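Local coordinates for protein Xaa-Pro dipeptidase (PDB 3I7M) that is the N-terminal domain of a probable manganese-dependent metallopeptidase of family M24B, which as a whole is likely to cleave Xaa-Pro dipeptides, at residues Q11-H16 against L46-D51; A18-L23 against E100-E105; P50-F55 against K93-N98; P84-A89 against A118-A123. All coordinates share one frame; numbering follows the deposited sequence.

Contact 1. Residues Q11-H16 against L46-D51; sequences QWTAQH and LVVFPD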
# COMPACT_ATOMS: atom_id res chain seq x y z
N GLN A 11 4.26 11.13 -7.48
CA GLN A 11 4.74 11.59 -8.78
C GLN A 11 5.26 10.43 -9.63
O GLN A 11 5.00 10.31 -10.84
CB GLN A 11 5.82 12.67 -8.57
CG GLN A 11 6.39 13.23 -9.85
CD GLN A 11 7.61 14.08 -9.61
OE1 GLN A 11 8.76 13.60 -9.68
NE2 GLN A 11 7.38 15.36 -9.34
N TRP A 12 6.01 9.55 -8.98
CA TRP A 12 6.57 8.36 -9.63
C TRP A 12 5.44 7.51 -10.18
O TRP A 12 5.50 7.02 -11.29
CB TRP A 12 7.47 7.57 -8.64
CG TRP A 12 8.12 6.37 -9.22
CD1 TRP A 12 9.37 6.26 -9.73
CD2 TRP A 12 7.52 5.03 -9.38
NE1 TRP A 12 9.61 4.97 -10.15
CE2 TRP A 12 8.49 4.21 -9.97
CE3 TRP A 12 6.29 4.47 -9.03
CZ2 TRP A 12 8.25 2.87 -10.26
CZ3 TRP A 12 6.04 3.18 -9.35
CH2 TRP A 12 7.01 2.37 -9.98
N THR A 13 4.42 7.34 -9.33
CA THR A 13 3.25 6.54 -9.71
C THR A 13 2.59 7.13 -10.99
O THR A 13 2.29 6.43 -11.92
CB THR A 13 2.29 6.53 -8.55
OG1 THR A 13 2.98 6.00 -7.39
CG2 THR A 13 1.08 5.67 -8.82
N ALA A 14 2.37 8.43 -10.99
CA ALA A 14 1.79 9.10 -12.17
C ALA A 14 2.68 9.02 -13.40
O ALA A 14 2.22 8.69 -14.51
CB ALA A 14 1.48 10.58 -11.76
N GLN A 15 3.97 9.22 -13.22
CA GLN A 15 4.92 9.11 -14.31
C GLN A 15 5.02 7.74 -14.94
O GLN A 15 5.34 7.62 -16.12
CB GLN A 15 6.31 9.55 -13.84
CG GLN A 15 6.38 11.03 -13.53
CD GLN A 15 7.71 11.41 -12.88
OE1 GLN A 15 8.55 10.54 -12.60
NE2 GLN A 15 7.89 12.69 -12.60
N HIS A 16 4.71 6.70 -14.18
CA HIS A 16 4.68 5.33 -14.65
C HIS A 16 3.30 4.86 -15.06
O HIS A 16 3.10 3.69 -15.35
CB HIS A 16 5.26 4.44 -13.54
CG HIS A 16 6.74 4.54 -13.44
ND1 HIS A 16 7.37 5.60 -12.87
CD2 HIS A 16 7.73 3.74 -13.93
CE1 HIS A 16 8.68 5.47 -12.98
NE2 HIS A 16 8.92 4.32 -13.59
N LEU A 46 0.71 0.44 2.70
CA LEU A 46 0.56 1.87 2.45
C LEU A 46 0.28 2.03 0.96
O LEU A 46 1.08 1.59 0.14
CB LEU A 46 1.79 2.64 2.91
CG LEU A 46 1.64 4.15 3.06
CD1 LEU A 46 2.81 4.69 3.92
CD2 LEU A 46 1.61 4.75 1.70
N VAL A 47 -0.89 2.55 0.62
CA VAL A 47 -1.36 2.65 -0.76
C VAL A 47 -1.31 4.07 -1.21
O VAL A 47 -1.82 4.96 -0.55
CB VAL A 47 -2.77 2.12 -0.91
CG1 VAL A 47 -3.29 2.28 -2.35
CG2 VAL A 47 -2.77 0.65 -0.40
N VAL A 48 -0.63 4.29 -2.32
CA VAL A 48 -0.38 5.63 -2.84
C VAL A 48 -1.01 5.72 -4.26
O VAL A 48 -0.98 4.78 -5.07
CB VAL A 48 1.12 5.90 -2.99
CG1 VAL A 48 1.46 7.33 -3.62
CG2 VAL A 48 1.86 5.73 -1.65
N PHE A 49 -1.67 6.86 -4.53
CA PHE A 49 -2.32 7.10 -5.81
C PHE A 49 -1.64 8.23 -6.51
O PHE A 49 -0.99 9.07 -5.88
CB PHE A 49 -3.81 7.46 -5.58
CG PHE A 49 -4.59 6.37 -4.91
CD1 PHE A 49 -5.07 5.31 -5.65
CD2 PHE A 49 -4.81 6.38 -3.55
CE1 PHE A 49 -5.78 4.26 -5.07
CE2 PHE A 49 -5.54 5.35 -2.92
CZ PHE A 49 -6.01 4.26 -3.69
N PRO A 50 -1.85 8.29 -7.81
CA PRO A 50 -1.16 9.35 -8.56
C PRO A 50 -1.76 10.72 -8.38
O PRO A 50 -1.06 11.75 -8.61
CB PRO A 50 -1.34 8.92 -10.00
CG PRO A 50 -2.49 8.01 -10.06
CD PRO A 50 -2.46 7.29 -8.67
N ASP A 51 -3.02 10.76 -7.98
CA ASP A 51 -3.78 12.00 -8.03
C ASP A 51 -4.75 12.21 -6.87
O ASP A 51 -5.67 13.04 -6.93
CB ASP A 51 -4.50 12.04 -9.38
CG ASP A 51 -5.51 10.93 -9.51
OD1 ASP A 51 -5.53 10.00 -8.64
OD2 ASP A 51 -6.24 10.96 -10.55
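Thr13 and Ala14, on the last turn of helix 5-15, pack against Pro50 in a small apolar contact at the place where strand 45-48 gives way to the loop leading to strand 55-59. No hydrogen bond crosses between the two segments, and methyl and methylene groups do the touching. The closest pair is CB of Ala14 against CB of Pro50, 3.7 Å apart. Beside it, the methyl CG2 of Thr13 comes to CD of Pro50, 3.9 Å away, and these two side chains cross at about a right angle. Together Thr13 and Ala14 hold two separate carbons of the ring.

The torsion of Thr13 sorts its two branches. CG2 is anti to the backbone N and meets the proline, while OG1 stands beside that N (chi1 -57°). There OG1 bonds to the carbonyl of Ile9, a turn back in the helix, and to OG1 of Thr21 on strand 20-23. The hydroxyl, buried by its surroundings, thus has partners on both the helix and the sheet. Val48 brings up the inner side more loosely, its CG1 4.3 Å from OG1 of Thr13.

His16, the first residue after the helix, lays its ring over the indole of Trp12. ND1 of His16 donates to O of Trp12 at 2.8 Å, and the backbone N of His16 reaches the same oxygen from the opposite face of the carbonyl plane. Helix 5-15 here packs on the mixed sheet of the domain, consistent with the alpha/beta fold of creatinase/prolidase N-terminal domains.

Contact 2. Residues A18-L23 against E100-E105; sequences ASMTYL and EHVAIE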
# COMPACT_ATOMS: atom_id res chain seq x y z
N ALA A 18 0.70 4.35 -13.46
CA ALA A 18 0.16 3.37 -12.52
C ALA A 18 -1.12 3.90 -11.90
O ALA A 18 -1.21 5.08 -11.49
CB ALA A 18 1.15 3.09 -11.41
N SER A 19 -2.11 3.03 -11.75
CA SER A 19 -3.28 3.37 -11.03
C SER A 19 -3.07 3.57 -9.55
O SER A 19 -3.82 4.31 -8.87
CB SER A 19 -4.36 2.29 -11.18
OG SER A 19 -4.76 2.13 -12.56
N MSE A 20 -2.10 2.83 -9.03
CA MSE A 20 -1.77 2.93 -7.60
C MSE A 20 -0.46 2.22 -7.40
O MSE A 20 -0.02 1.41 -8.22
CB MSE A 20 -2.81 2.38 -6.68
CG MSE A 20 -3.00 0.91 -6.90
SE MSE A 20 -4.51 0.24 -5.91
CE MSE A 20 -4.21 -1.55 -6.08
N THR A 21 0.17 2.56 -6.28
CA THR A 21 1.34 1.87 -5.75
C THR A 21 0.97 1.24 -4.42
O THR A 21 0.44 1.96 -3.55
CB THR A 21 2.45 2.86 -5.63
OG1 THR A 21 2.89 3.20 -6.96
CG2 THR A 21 3.63 2.28 -4.89
N TYR A 22 1.29 -0.04 -4.26
CA TYR A 22 0.99 -0.79 -3.02
C TYR A 22 2.30 -1.06 -2.35
O TYR A 22 3.11 -1.86 -2.87
CB TYR A 22 0.26 -2.07 -3.42
CG TYR A 22 -0.08 -2.93 -2.22
CD1 TYR A 22 -1.31 -2.78 -1.59
CD2 TYR A 22 0.72 -3.96 -1.84
CE1 TYR A 22 -1.60 -3.55 -0.47
CE2 TYR A 22 0.41 -4.76 -0.70
CZ TYR A 22 -0.77 -4.53 -0.10
OH TYR A 22 -1.07 -5.29 1.05
N LEU A 23 2.58 -0.40 -1.22
CA LEU A 23 3.84 -0.56 -0.45
C LEU A 23 3.58 -1.52 0.71
O LEU A 23 2.58 -1.35 1.46
CB LEU A 23 4.27 0.78 0.06
CG LEU A 23 4.60 1.79 -1.03
CD1 LEU A 23 4.97 3.11 -0.33
CD2 LEU A 23 5.66 1.34 -2.01
N GLU A 100 -5.54 -0.60 -13.11
CA GLU A 100 -4.94 -1.27 -14.25
C GLU A 100 -3.50 -1.56 -13.87
O GLU A 100 -3.29 -2.53 -13.13
CB GLU A 100 -5.09 -0.43 -15.52
CG GLU A 100 -6.57 -0.36 -15.94
CD GLU A 100 -6.82 0.32 -17.26
OE1 GLU A 100 -5.89 0.46 -18.08
OE2 GLU A 100 -7.99 0.72 -17.47
N HIS A 101 -2.52 -0.75 -14.22
CA HIS A 101 -1.16 -1.01 -13.79
C HIS A 101 -1.01 -0.69 -12.33
O HIS A 101 -1.45 0.37 -11.86
CB HIS A 101 -0.14 -0.27 -14.63
CG HIS A 101 -0.19 -0.64 -16.06
ND1 HIS A 101 0.54 -1.68 -16.58
CD2 HIS A 101 -1.01 -0.22 -17.04
CE1 HIS A 101 0.27 -1.78 -17.87
NE2 HIS A 101 -0.69 -0.93 -18.17
N VAL A 102 -0.48 -1.65 -11.56
CA VAL A 102 -0.22 -1.52 -10.12
C VAL A 102 1.25 -1.74 -9.85
O VAL A 102 1.84 -2.70 -10.35
CB VAL A 102 -1.08 -2.52 -9.28
CG1 VAL A 102 -0.78 -2.30 -7.82
CG2 VAL A 102 -2.56 -2.32 -9.57
N ALA A 103 1.91 -0.82 -9.14
CA ALA A 103 3.29 -0.98 -8.74
C ALA A 103 3.34 -1.59 -7.35
O ALA A 103 2.51 -1.26 -6.49
CB ALA A 103 3.96 0.38 -8.72
N ILE A 104 4.28 -2.51 -7.19
CA ILE A 104 4.53 -3.18 -5.91
C ILE A 104 6.05 -3.19 -5.64
O ILE A 104 6.85 -2.90 -6.56
CB ILE A 104 3.95 -4.61 -5.85
CG1 ILE A 104 4.35 -5.40 -7.09
CG2 ILE A 104 2.42 -4.53 -5.71
CD1 ILE A 104 4.14 -6.86 -6.95
N GLU A 105 6.46 -3.56 -4.45
CA GLU A 105 7.85 -3.72 -4.06
C GLU A 105 8.15 -5.20 -4.27
O GLU A 105 8.07 -6.05 -3.37
CB GLU A 105 8.02 -3.35 -2.58
CG GLU A 105 7.72 -1.88 -2.38
CD GLU A 105 7.96 -1.47 -0.96
OE1 GLU A 105 7.03 -1.58 -0.12
OE2 GLU A 105 9.07 -0.96 -0.68
O HOH W 1 -2.64 2.18 -15.15
O HOH W 2 4.47 -4.17 -2.50
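Met20, a selenomethionine, to Tyr22 run parallel to Val102-Ile104 as neighbouring strands; the axes of the short strand segments approach to 4.7 Å and are inclined by 27°. Thr21 pairs with Ala103: N of Ala103 donates to O of Met20 at 3.1 Å, and N of Tyr22 donates to O of Ala103 at 2.8 Å, nearly straight. N of Ser19 also donates to O of His101.

The side chain of Ser19 extends this pairing. Its OG, beside its own backbone N (chi1 -61°), accepts from N of Glu100 at 2.9 Å with an almost linear N-H...O angle of 173°. At the far end, where the strands draw apart, one water receives N-H from Glu105 and donates to O of Tyr22, filling the place of a direct bond.

Side chains pack on both faces. The methyl CE of Met20 sits 3.9 Å from both CG1 and CG2 of Val102, at the end of an extended chain. On that same face CB of Tyr22 meets CG2 of Ile104, and helix 84-94 covers it through Val92 and Ile88. On the other face CB of Ala103 lies 3.5 Å from OG1 of Thr21, whose hydroxyl is bonded to Thr13, and Trp12 packs on both residues.

The carboxylate of Glu105 passes by Leu23, with OE1 3.6 Å from CB of Leu23. OE1 accepts from the backbone N of Ser24 and Asn25, and OE2 bonds to OG1 of Thr28. A buried acid supplied with so many donors is likely to be stable as the carboxylate, and it ties the end of one strand to the start of helix 26-33.

Contact 3. Residues P50-F55 against K93-N98; sequences PDQDPF and KQRHVN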
# COMPACT_ATOMS: atom_id res chain seq x y z
N PRO A 50 -1.85 8.29 -7.81
CA PRO A 50 -1.16 9.35 -8.56
C PRO A 50 -1.76 10.72 -8.38
O PRO A 50 -1.06 11.75 -8.61
CB PRO A 50 -1.34 8.92 -10.00
CG PRO A 50 -2.49 8.01 -10.06
CD PRO A 50 -2.46 7.29 -8.67
N ASP A 51 -3.02 10.76 -7.98
CA ASP A 51 -3.78 12.00 -8.03
C ASP A 51 -4.75 12.21 -6.87
O ASP A 51 -5.67 13.04 -6.93
CB ASP A 51 -4.50 12.04 -9.38
CG ASP A 51 -5.51 10.93 -9.51
OD1 ASP A 51 -5.53 10.00 -8.64
OD2 ASP A 51 -6.24 10.96 -10.55
N GLN A 52 -4.51 11.51 -5.76
CA GLN A 52 -5.37 11.64 -4.58
C GLN A 52 -4.64 11.10 -3.38
O GLN A 52 -3.55 10.57 -3.54
CB GLN A 52 -6.72 10.96 -4.82
CG GLN A 52 -6.65 9.44 -5.00
CD GLN A 52 -8.01 8.78 -5.04
OE1 GLN A 52 -8.78 8.82 -4.04
NE2 GLN A 52 -8.34 8.22 -6.15
N ASP A 53 -5.20 11.29 -2.20
CA ASP A 53 -4.54 11.01 -0.96
C ASP A 53 -4.33 9.49 -0.76
O ASP A 53 -5.15 8.65 -1.20
CB ASP A 53 -5.36 11.52 0.22
CG ASP A 53 -5.38 13.06 0.33
OD1 ASP A 53 -4.60 13.77 -0.38
OD2 ASP A 53 -6.13 13.46 1.23
N PRO A 54 -3.22 9.19 -0.06
CA PRO A 54 -2.92 7.79 0.25
C PRO A 54 -3.70 7.30 1.46
O PRO A 54 -4.39 8.08 2.12
CB PRO A 54 -1.46 7.82 0.59
CG PRO A 54 -1.29 9.19 1.30
CD PRO A 54 -2.23 10.10 0.52
N PHE A 55 -3.55 6.03 1.79
CA PHE A 55 -4.06 5.51 3.05
C PHE A 55 -3.14 4.39 3.52
O PHE A 55 -2.37 3.79 2.74
CB PHE A 55 -5.49 5.02 2.96
CG PHE A 55 -5.73 3.83 2.10
CD1 PHE A 55 -5.67 2.53 2.61
CD2 PHE A 55 -6.10 3.99 0.79
CE1 PHE A 55 -5.91 1.43 1.80
CE2 PHE A 55 -6.39 2.93 -0.04
CZ PHE A 55 -6.31 1.62 0.48
N LYS A 93 -11.77 0.78 -4.36
CA LYS A 93 -13.03 0.97 -5.08
C LYS A 93 -13.83 2.19 -4.59
O LYS A 93 -14.39 2.95 -5.43
CB LYS A 93 -13.81 -0.37 -5.10
CG LYS A 93 -13.08 -1.49 -5.93
CD LYS A 93 -13.63 -2.89 -5.68
CE LYS A 93 -12.86 -3.98 -6.41
NZ LYS A 93 -13.47 -5.34 -6.17
N GLN A 94 -13.80 2.49 -3.29
CA GLN A 94 -14.44 3.71 -2.72
C GLN A 94 -13.82 4.99 -3.24
O GLN A 94 -14.49 6.05 -3.29
CB GLN A 94 -14.29 3.73 -1.21
CG GLN A 94 -15.13 2.75 -0.50
CD GLN A 94 -14.85 2.73 1.01
OE1 GLN A 94 -14.32 3.70 1.60
NE2 GLN A 94 -15.21 1.63 1.63
N ARG A 95 -12.54 4.90 -3.65
CA ARG A 95 -11.78 6.03 -4.12
C ARG A 95 -11.85 6.12 -5.65
O ARG A 95 -11.12 6.88 -6.28
CB ARG A 95 -10.32 5.90 -3.63
CG ARG A 95 -10.24 6.24 -2.19
CD ARG A 95 -8.86 5.89 -1.63
NE ARG A 95 -8.64 6.39 -0.30
CZ ARG A 95 -9.13 5.84 0.80
NH1 ARG A 95 -9.88 4.73 0.76
NH2 ARG A 95 -8.82 6.36 1.99
N HIS A 96 -12.79 5.37 -6.22
CA HIS A 96 -13.10 5.41 -7.65
C HIS A 96 -11.98 4.96 -8.54
O HIS A 96 -11.83 5.45 -9.68
CB HIS A 96 -13.62 6.80 -8.03
CG HIS A 96 -14.69 7.31 -7.11
ND1 HIS A 96 -15.92 6.70 -7.00
CD2 HIS A 96 -14.68 8.30 -6.19
CE1 HIS A 96 -16.64 7.33 -6.09
NE2 HIS A 96 -15.91 8.30 -5.57
N VAL A 97 -11.19 4.00 -8.06
CA VAL A 97 -10.10 3.43 -8.81
C VAL A 97 -10.40 2.00 -9.15
O VAL A 97 -10.71 1.17 -8.27
CB VAL A 97 -8.77 3.54 -8.03
CG1 VAL A 97 -7.68 2.70 -8.76
CG2 VAL A 97 -8.37 4.99 -7.79
N ASN A 98 -10.35 1.69 -10.45
CA ASN A 98 -10.42 0.32 -10.94
C ASN A 98 -9.04 0.09 -11.48
O ASN A 98 -8.75 0.50 -12.62
CB ASN A 98 -11.48 0.16 -12.04
CG ASN A 98 -11.50 -1.24 -12.66
OD1 ASN A 98 -10.95 -2.20 -12.13
ND2 ASN A 98 -12.19 -1.35 -13.80
O HOH W 3 -7.75 8.95 -1.56
O HOH W 4 -7.06 8.59 1.63
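Gln52 and Arg95 form the direct polar link between the segments. NE2 of Gln52 donates to O of Arg95 at 3.1 Å, with a nearly straight N-H...O angle of 175°, and the acceptor lies in the plane of the amide. The other branch, OE1, turns to the aliphatic root of the arginine, 3.3 Å from CB of Arg95.

Water completes the polar network. One water accepts from NE of Arg95 at 3.0 Å and is also bonded to OE1 of Gln52 and O of Asp53; a second, in the plane of the guanidinium at its edge, accepts from NH2 of Arg95 and donates to O of Pro54. NH1 is bonded to Gln91, one turn back in the helix.

The carbonyl that accepts from Gln52 is that of Arg95, just past helix 84-94, which ends in a Schellman motif: with His96 as its positive-phi C-prime residue, N of His96 bonds to O of Lys93 and N of Val97 to O of Val92.

Van der Waals contact is made by Phe55. Its CD2 lies over the centre of one guanidinium face, 3.6 Å from CZ of Arg95, with the two planes 37° apart, while the extended arginine chain from CG to NE carries the group there. CG2 of Val97 sits 3.6 Å from NE2 of Gln52. An alanine at Arg95 would probably leave Phe55 without its guanidinium neighbour, both waters without their N-H donors and Gln91 without its partner.

Contact 4. Residues P84-A89 against A118-A123; sequences PWAMIA and AAQFSA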
# COMPACT_ATOMS: atom_id res chain seq x y z
N PRO A 84 -8.52 -9.18 4.67
CA PRO A 84 -7.86 -7.91 4.47
C PRO A 84 -7.80 -7.50 3.00
O PRO A 84 -7.83 -6.35 2.69
CB PRO A 84 -6.47 -8.12 5.09
CG PRO A 84 -6.22 -9.62 4.91
CD PRO A 84 -7.60 -10.24 5.16
N TRP A 85 -7.72 -8.49 2.10
CA TRP A 85 -7.61 -8.19 0.70
C TRP A 85 -8.89 -7.55 0.14
O TRP A 85 -8.82 -6.60 -0.64
CB TRP A 85 -7.20 -9.44 -0.10
CG TRP A 85 -5.98 -10.08 0.48
CD1 TRP A 85 -5.90 -11.23 1.18
CD2 TRP A 85 -4.68 -9.47 0.54
NE1 TRP A 85 -4.60 -11.40 1.64
CE2 TRP A 85 -3.85 -10.34 1.24
CE3 TRP A 85 -4.14 -8.29 0.05
CZ2 TRP A 85 -2.45 -10.02 1.46
CZ3 TRP A 85 -2.80 -8.01 0.28
CH2 TRP A 85 -2.00 -8.88 0.99
N ALA A 86 -10.02 -8.10 0.57
CA ALA A 86 -11.31 -7.55 0.16
C ALA A 86 -11.48 -6.17 0.72
O ALA A 86 -11.95 -5.29 0.03
CB ALA A 86 -12.45 -8.42 0.57
N MSE A 87 -11.03 -5.97 1.95
CA MSE A 87 -11.17 -4.66 2.57
C MSE A 87 -10.26 -3.61 1.94
O MSE A 87 -10.66 -2.50 1.74
CB MSE A 87 -10.91 -4.77 4.02
CG MSE A 87 -12.02 -5.51 4.71
SE MSE A 87 -11.63 -5.86 6.52
CE MSE A 87 -11.66 -4.07 7.26
N ILE A 88 -9.03 -3.98 1.58
CA ILE A 88 -8.16 -3.06 0.87
C ILE A 88 -8.79 -2.71 -0.45
O ILE A 88 -8.79 -1.56 -0.87
CB ILE A 88 -6.76 -3.70 0.59
CG1 ILE A 88 -5.95 -3.76 1.88
CG2 ILE A 88 -5.97 -2.91 -0.47
CD1 ILE A 88 -4.84 -4.77 1.86
N ALA A 89 -9.29 -3.73 -1.14
CA ALA A 89 -9.88 -3.48 -2.46
C ALA A 89 -11.10 -2.58 -2.32
O ALA A 89 -11.34 -1.70 -3.21
CB ALA A 89 -10.28 -4.82 -3.11
N ALA A 118 -4.50 -9.06 -6.35
CA ALA A 118 -4.94 -9.01 -7.73
C ALA A 118 -6.35 -9.62 -7.92
O ALA A 118 -7.12 -9.16 -8.78
CB ALA A 118 -3.93 -9.69 -8.62
N ALA A 119 -6.63 -10.69 -7.19
CA ALA A 119 -7.93 -11.40 -7.30
C ALA A 119 -9.09 -10.51 -6.98
O ALA A 119 -10.21 -10.81 -7.41
CB ALA A 119 -7.94 -12.63 -6.41
N GLN A 120 -8.90 -9.43 -6.28
CA GLN A 120 -10.01 -8.56 -5.86
C GLN A 120 -10.40 -7.54 -6.91
O GLN A 120 -11.41 -6.86 -6.73
CB GLN A 120 -9.62 -7.87 -4.57
CG GLN A 120 -9.46 -8.83 -3.46
CD GLN A 120 -10.78 -9.46 -2.95
OE1 GLN A 120 -11.82 -8.79 -2.93
NE2 GLN A 120 -10.75 -10.73 -2.62
N PHE A 121 -9.62 -7.42 -7.98
CA PHE A 121 -9.79 -6.42 -9.04
C PHE A 121 -10.09 -7.06 -10.37
O PHE A 121 -9.74 -8.22 -10.58
CB PHE A 121 -8.58 -5.53 -9.13
CG PHE A 121 -8.29 -4.80 -7.85
CD1 PHE A 121 -7.13 -5.08 -7.16
CD2 PHE A 121 -9.15 -3.84 -7.37
CE1 PHE A 121 -6.87 -4.43 -6.00
CE2 PHE A 121 -8.83 -3.19 -6.21
CZ PHE A 121 -7.68 -3.49 -5.56
N SER A 122 -10.71 -6.32 -11.29
CA SER A 122 -11.19 -7.02 -12.49
C SER A 122 -10.09 -7.45 -13.44
O SER A 122 -10.09 -8.58 -13.91
CB SER A 122 -12.24 -6.23 -13.22
OG SER A 122 -11.93 -4.88 -13.21
N ALA A 123 -9.12 -6.58 -13.71
CA ALA A 123 -8.03 -6.99 -14.61
C ALA A 123 -6.83 -6.09 -14.41
O ALA A 123 -6.44 -5.31 -15.26
CB ALA A 123 -8.43 -7.03 -16.07
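Phe121 turns the far end of its ring to Ala89, which approaches obliquely: CB of Ala89 is 3.8 Å from CE2 of Phe121 and equally far from CZ. The indole of Trp85 has CG of Pro84 4.0 Å above one face, offset toward the rim. Its ring leads away from segment 118-123 toward helix 111-118, where it packs on Arg113, Ala116 and Leu117; of its side chain it is CB that comes near Gln120, 4.1 Å from CG of Gln120.

Gln120 carries the larger share of this contact. Its CB presses on CB of Ala89 at 3.4 Å, a tight pair of apolar carbons. From there the chain is bent at chi2 (-71°), which turns CD toward the helix; the amide lies against Ala86. OE1 sits 3.4 Å from CA of Ala86 and 3.6 Å from its CB, a van der Waals contact, and CG rests by the carbonyl O of Trp85.

The two alanines, three residues apart, and Trp85 present one side of helix 84-94 to the type I turn from Ala118 to Phe121, which leads out of helix 111-118 on the way to strand 125-129. Within that turn N of Phe121 donates to O of Ala118. An alanine at Gln120 would probably open a gap beside Ala86 and the Trp85 carbonyl, where CG and the amide now pack, while the CB contact with Ala89 would stay.

Nearby, the backbone O of Gln120 accepts from NZ of Lys93, and N of Ala86 donates to OD1 of Asn83. Beyond Ala89, Phe121 also packs on Met20 of strand 20-23 and on Pro99.

Contacts 1 and 2 are buried, contact 4 is partly so, and contact 3 lies at the surface. Contact 2 is sheet pairing, held chiefly by backbone bonds; contact 1 packs a helix end on the proline just after the neighbouring strand, and the two contacts touch. Contacts 3 and 4 share helix 84-94 but differ in character: at its C-terminal end an arginine and a glutamine work with waters, whereas farther back small alanines meet a bent glutamine without any bond across. Contacts 1 and 3 meet at Pro50. Where contact 2 relies chiefly on the backbone for its polar bonds, contact 3 relies on side chains and water.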